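Local coordinates for glycerate dehydrogenase related protein (Thermoplasma acidophilum, PDB 3GVX) that probably reduces 2-oxoacids such as glyoxylate or hydroxypyruvate, using NAD(P)H as the hydride donor, at residues I179-S193 / A209-G221. Sequence-based numbering, arbitrary orientation.
Sequences IAIPLTDKTRGMVNS and ARADVVSKPDMIG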
loop_
_atom_site.group_PDB
_atom_site.type_symbol
_atom_site.label_atom_id
_atom_site.label_comp_id
_atom_site.label_asym_id
_atom_site.label_seq_id
_atom_site.Cartn_x
_atom_site.Cartn_y
_atom_site.Cartn_z
ATOM N N ILE B 179 -2.555 15.705 -2.290
ATOM C CA ILE B 179 -3.371 16.684 -2.965
ATOM C C ILE B 179 -4.205 15.985 -4.013
ATOM O O ILE B 179 -3.689 15.414 -4.960
ATOM C CB ILE B 179 -2.534 17.775 -3.621
ATOM C CG1 ILE B 179 -1.644 18.424 -2.558
ATOM C CG2 ILE B 179 -3.462 18.795 -4.283
ATOM C CD1 ILE B 179 -0.498 19.204 -3.113
ATOM N N ALA B 180 -5.509 16.008 -3.796
ATOM C CA ALA B 180 -6.447 15.393 -4.707
ATOM C C ALA B 180 -7.676 16.303 -4.775
ATOM O O ALA B 180 -8.790 15.892 -4.481
ATOM C CB ALA B 180 -6.813 14.043 -4.194
ATOM N N ILE B 181 -7.446 17.554 -5.156
ATOM C CA ILE B 181 -8.514 18.530 -5.226
ATOM C C ILE B 181 -8.615 19.089 -6.645
ATOM O O ILE B 181 -7.612 19.252 -7.330
ATOM C CB ILE B 181 -8.250 19.669 -4.207
ATOM C CG1 ILE B 181 -9.552 20.398 -3.869
ATOM C CG2 ILE B 181 -7.178 20.610 -4.755
ATOM C CD1 ILE B 181 -9.487 21.179 -2.582
ATOM N N PRO B 182 -9.839 19.364 -7.110
ATOM C CA PRO B 182 -10.041 19.907 -8.456
ATOM C C PRO B 182 -9.438 21.303 -8.617
ATOM O O PRO B 182 -9.409 22.105 -7.681
ATOM C CB PRO B 182 -11.560 19.914 -8.600
ATOM C CG PRO B 182 -11.976 18.780 -7.719
ATOM C CD PRO B 182 -11.128 19.001 -6.506
ATOM N N LEU B 183 -8.954 21.567 -9.823
ATOM C CA LEU B 183 -8.344 22.843 -10.148
ATOM C C LEU B 183 -9.425 23.840 -10.563
ATOM O O LEU B 183 -10.071 23.684 -11.603
ATOM C CB LEU B 183 -7.340 22.648 -11.280
ATOM C CG LEU B 183 -6.855 23.880 -12.038
ATOM C CD1 LEU B 183 -5.963 24.777 -11.169
ATOM C CD2 LEU B 183 -6.120 23.376 -13.264
ATOM N N THR B 184 -9.632 24.847 -9.721
ATOM C CA THR B 184 -10.610 25.895 -9.986
ATOM C C THR B 184 -9.941 27.225 -9.663
ATOM O O THR B 184 -8.760 27.271 -9.318
ATOM C CB THR B 184 -11.856 25.769 -9.078
ATOM O OG1 THR B 184 -11.493 26.103 -7.735
ATOM C CG2 THR B 184 -12.434 24.349 -9.124
ATOM N N ASP B 185 -10.705 28.302 -9.769
ATOM C CA ASP B 185 -10.190 29.624 -9.476
ATOM C C ASP B 185 -9.693 29.806 -8.054
ATOM O O ASP B 185 -8.771 30.577 -7.819
ATOM C CB ASP B 185 -11.261 30.668 -9.769
ATOM C CG ASP B 185 -11.380 30.968 -11.245
ATOM O OD1 ASP B 185 -12.411 31.537 -11.662
ATOM O OD2 ASP B 185 -10.434 30.632 -11.988
ATOM N N LYS B 186 -10.282 29.126 -7.086
ATOM C CA LYS B 186 -9.779 29.326 -5.735
ATOM C C LYS B 186 -8.701 28.360 -5.354
ATOM O O LYS B 186 -8.013 28.565 -4.360
ATOM C CB LYS B 186 -10.864 29.197 -4.707
ATOM C CG LYS B 186 -12.180 28.980 -5.285
ATOM C CD LYS B 186 -13.117 29.786 -4.480
ATOM C CE LYS B 186 -14.498 29.530 -4.924
ATOM N NZ LYS B 186 -15.103 28.675 -3.890
ATOM N N THR B 187 -8.560 27.294 -6.122
ATOM C CA THR B 187 -7.537 26.325 -5.801
ATOM C C THR B 187 -6.272 26.572 -6.613
ATOM O O THR B 187 -5.209 26.101 -6.244
ATOM C CB THR B 187 -8.029 24.885 -6.040
ATOM O OG1 THR B 187 -8.033 24.617 -7.443
ATOM C CG2 THR B 187 -9.432 24.693 -5.472
ATOM N N ARG B 188 -6.376 27.301 -7.720
ATOM C CA ARG B 188 -5.187 27.589 -8.523
ATOM C C ARG B 188 -4.169 28.337 -7.664
ATOM O O ARG B 188 -4.513 29.333 -7.019
ATOM C CB ARG B 188 -5.553 28.443 -9.743
ATOM C CG ARG B 188 -4.366 29.134 -10.428
ATOM C CD ARG B 188 -4.258 28.762 -11.899
ATOM N NE ARG B 188 -5.570 28.684 -12.538
ATOM C CZ ARG B 188 -5.831 27.986 -13.636
ATOM N NH1 ARG B 188 -4.865 27.301 -14.230
ATOM N NH2 ARG B 188 -7.065 27.953 -14.119
ATOM N N GLY B 189 -2.925 27.854 -7.658
ATOM C CA GLY B 189 -1.859 28.476 -6.884
ATOM C C GLY B 189 -2.045 28.353 -5.390
ATOM O O GLY B 189 -1.299 28.931 -4.603
HETATM N N MSE B 190 -3.052 27.577 -5.014
HETATM C CA MSE B 190 -3.416 27.306 -3.628
HETATM C C MSE B 190 -2.250 26.909 -2.729
HETATM O O MSE B 190 -2.114 27.412 -1.616
HETATM C CB MSE B 190 -4.479 26.219 -3.616
HETATM C CG MSE B 190 -4.790 25.602 -2.289
HETATM SE SE MSE B 190 -6.163 24.479 -2.573
HETATM C CE MSE B 190 -6.954 24.600 -1.055
ATOM N N VAL B 191 -1.423 25.992 -3.205
ATOM C CA VAL B 191 -0.276 25.557 -2.422
ATOM C C VAL B 191 0.834 26.582 -2.601
ATOM O O VAL B 191 1.554 26.556 -3.597
ATOM C CB VAL B 191 0.239 24.176 -2.894
ATOM C CG1 VAL B 191 1.398 23.719 -2.005
ATOM C CG2 VAL B 191 -0.903 23.165 -2.900
ATOM N N ASN B 192 0.964 27.501 -1.651
ATOM C CA ASN B 192 2.001 28.517 -1.782
ATOM C C ASN B 192 2.935 28.688 -0.587
ATOM O O ASN B 192 2.721 28.108 0.476
ATOM C CB ASN B 192 1.377 29.871 -2.156
ATOM C CG ASN B 192 0.417 30.385 -1.112
ATOM O OD1 ASN B 192 0.478 30.000 0.057
ATOM N ND2 ASN B 192 -0.480 31.275 -1.527
ATOM N N SER B 193 3.989 29.475 -0.803
ATOM C CA SER B 193 4.980 29.775 0.221
ATOM C C SER B 193 4.304 29.887 1.563
ATOM O O SER B 193 4.749 29.310 2.551
ATOM C CB SER B 193 5.682 31.109 -0.074
ATOM O OG SER B 193 6.578 31.030 -1.166
ATOM N N ALA B 209 -3.361 15.568 -8.280
ATOM C CA ALA B 209 -4.423 16.431 -8.790
ATOM C C ALA B 209 -3.948 17.139 -10.059
ATOM O O ALA B 209 -3.888 16.549 -11.126
ATOM C CB ALA B 209 -4.830 17.451 -7.716
ATOM N N ARG B 210 -3.578 18.398 -9.920
ATOM C CA ARG B 210 -3.098 19.168 -11.049
ATOM C C ARG B 210 -1.924 20.011 -10.608
ATOM O O ARG B 210 -1.889 20.504 -9.480
ATOM C CB ARG B 210 -4.228 20.045 -11.589
ATOM C CG ARG B 210 -5.333 19.264 -12.291
ATOM C CD ARG B 210 -4.887 18.905 -13.701
ATOM N NE ARG B 210 -4.995 17.476 -13.990
ATOM C CZ ARG B 210 -6.043 16.889 -14.563
ATOM N NH1 ARG B 210 -7.093 17.612 -14.919
ATOM N NH2 ARG B 210 -6.042 15.579 -14.778
ATOM N N ALA B 211 -0.956 20.157 -11.499
ATOM C CA ALA B 211 0.225 20.938 -11.203
ATOM C C ALA B 211 -0.148 22.376 -10.831
ATOM O O ALA B 211 0.433 22.953 -9.909
ATOM C CB ALA B 211 1.181 20.915 -12.399
ATOM N N ASP B 212 -1.141 22.947 -11.507
ATOM C CA ASP B 212 -1.512 24.325 -11.220
ATOM C C ASP B 212 -2.177 24.621 -9.892
ATOM O O ASP B 212 -2.369 25.783 -9.549
ATOM C CB ASP B 212 -2.310 24.895 -12.392
ATOM C CG ASP B 212 -1.438 25.074 -13.622
ATOM O OD1 ASP B 212 -0.377 25.712 -13.493
ATOM O OD2 ASP B 212 -1.787 24.563 -14.704
ATOM N N VAL B 213 -2.512 23.588 -9.129
ATOM C CA VAL B 213 -3.089 23.826 -7.818
ATOM C C VAL B 213 -1.891 24.231 -6.965
ATOM O O VAL B 213 -2.029 24.717 -5.842
ATOM C CB VAL B 213 -3.769 22.558 -7.233
ATOM C CG1 VAL B 213 -4.240 22.828 -5.804
ATOM C CG2 VAL B 213 -4.949 22.139 -8.124
ATOM N N VAL B 214 -0.701 24.037 -7.527
ATOM C CA VAL B 214 0.530 24.404 -6.846
ATOM C C VAL B 214 1.339 25.481 -7.569
ATOM O O VAL B 214 1.563 25.425 -8.780
ATOM C CB VAL B 214 1.472 23.182 -6.626
ATOM C CG1 VAL B 214 2.822 23.654 -6.058
ATOM C CG2 VAL B 214 0.811 22.169 -5.690
ATOM N N SER B 215 1.770 26.464 -6.788
ATOM C CA SER B 215 2.600 27.542 -7.282
ATOM C C SER B 215 3.955 26.944 -7.551
ATOM O O SER B 215 4.682 26.547 -6.636
ATOM C CB SER B 215 2.739 28.644 -6.232
ATOM O OG SER B 215 3.890 29.436 -6.476
ATOM N N LYS B 216 4.299 26.886 -8.823
ATOM C CA LYS B 216 5.572 26.334 -9.201
ATOM C C LYS B 216 6.799 26.978 -8.544
ATOM O O LYS B 216 7.612 26.277 -7.956
ATOM C CB LYS B 216 5.719 26.369 -10.699
ATOM C CG LYS B 216 7.034 25.826 -11.117
ATOM C CD LYS B 216 6.994 25.382 -12.534
ATOM C CE LYS B 216 8.360 24.961 -12.944
ATOM N NZ LYS B 216 8.412 24.678 -14.395
ATOM N N PRO B 217 6.959 28.311 -8.638
ATOM C CA PRO B 217 8.138 28.916 -8.002
ATOM C C PRO B 217 8.154 28.762 -6.480
ATOM O O PRO B 217 9.218 28.629 -5.877
ATOM C CB PRO B 217 8.057 30.386 -8.427
ATOM C CG PRO B 217 7.247 30.333 -9.711
ATOM C CD PRO B 217 6.186 29.322 -9.376
ATOM N N ASP B 218 6.978 28.778 -5.859
ATOM C CA ASP B 218 6.896 28.637 -4.409
ATOM C C ASP B 218 7.334 27.251 -3.925
ATOM O O ASP B 218 8.034 27.127 -2.922
ATOM C CB ASP B 218 5.473 28.950 -3.925
ATOM C CG ASP B 218 5.118 30.423 -4.065
ATOM O OD1 ASP B 218 5.653 31.070 -4.985
ATOM O OD2 ASP B 218 4.294 30.923 -3.268
HETATM N N MSE B 219 6.927 26.216 -4.651
HETATM C CA MSE B 219 7.286 24.848 -4.293
HETATM C C MSE B 219 8.766 24.608 -4.519
HETATM O O MSE B 219 9.457 24.077 -3.654
HETATM C CB MSE B 219 6.446 23.853 -5.106
HETATM C CG MSE B 219 6.799 22.383 -4.905
HETATM SE SE MSE B 219 6.959 21.890 -3.188
HETATM C CE MSE B 219 5.326 22.062 -2.519
ATOM N N ILE B 220 9.254 25.015 -5.681
ATOM C CA ILE B 220 10.662 24.842 -5.994
ATOM C C ILE B 220 11.543 25.637 -5.048
ATOM O O ILE B 220 12.674 25.245 -4.756
ATOM C CB ILE B 220 10.967 25.271 -7.439
ATOM C CG1 ILE B 220 10.332 24.260 -8.394
ATOM C CG2 ILE B 220 12.461 25.459 -7.631
ATOM C CD1 ILE B 220 11.014 24.103 -9.713
ATOM N N GLY B 221 11.014 26.747 -4.556
ATOM C CA GLY B 221 11.769 27.572 -3.640
ATOM C C GLY B 221 11.760 26.978 -2.258
ATOM O O GLY B 221 12.761 26.994 -1.550
HETATM O O HOH W 1 8.544 29.159 -1.499
#
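V213 packs its two methyls against I181, L183, T187 and M190. From CB, which lies beside the carbonyl of T187, they part: V213 CG1, set anti to the backbone N (chi1 175°), has T187 O as its closest neighbour, an oxygen less surely placed, and meets I181 CG2 at 3.8 Å and the CB and selenium of selenomethionine M190, while V213 CG2 reaches L183 CB at 4.0 Å and T187 OG1. A short, branched, apolar residue suits this buried place: its methyls meet carbon side chains and lie against backbone carbonyl oxygens, with no hydrogen bond to make. T187 spends its hydroxyl on the carbonyl of P182 and the N-H of T184.

The backbones are joined as well. G189 N donates to D212 O at 2.9 Å, and V191 N to V213 O at 3.0 Å, nearly straight at the hydrogen (175°). S215 N returns a bond to V191 O, so V191 and V214 form a single beta bridge. Glycine fits position 189, where the type II turn T187-M190 needs a positive phi (68°). Beside the bridge V191 CG2 presses on V214 CG2 at 3.4 Å, a tight fit.

Farther along, the D218 carboxylate, a natural acceptor, takes S193 N on OD2 at 2.9 Å, on its anti side; a water links S193 OG to D218 O. Short polar side chains suit N-caps, reaching back to first-turn N-H groups: N192 OD1 accepts L195 N, and S215 OG, crowded and less surely placed, accepts D218 N.

Methyl packing, backbone bonds and carboxylate together hold in register the loops following parallel strands 176-179 and 204-207 of the Rossmann-type domain; negative D218, by the start of helix 193-196, would probably interact favourably with its dipole.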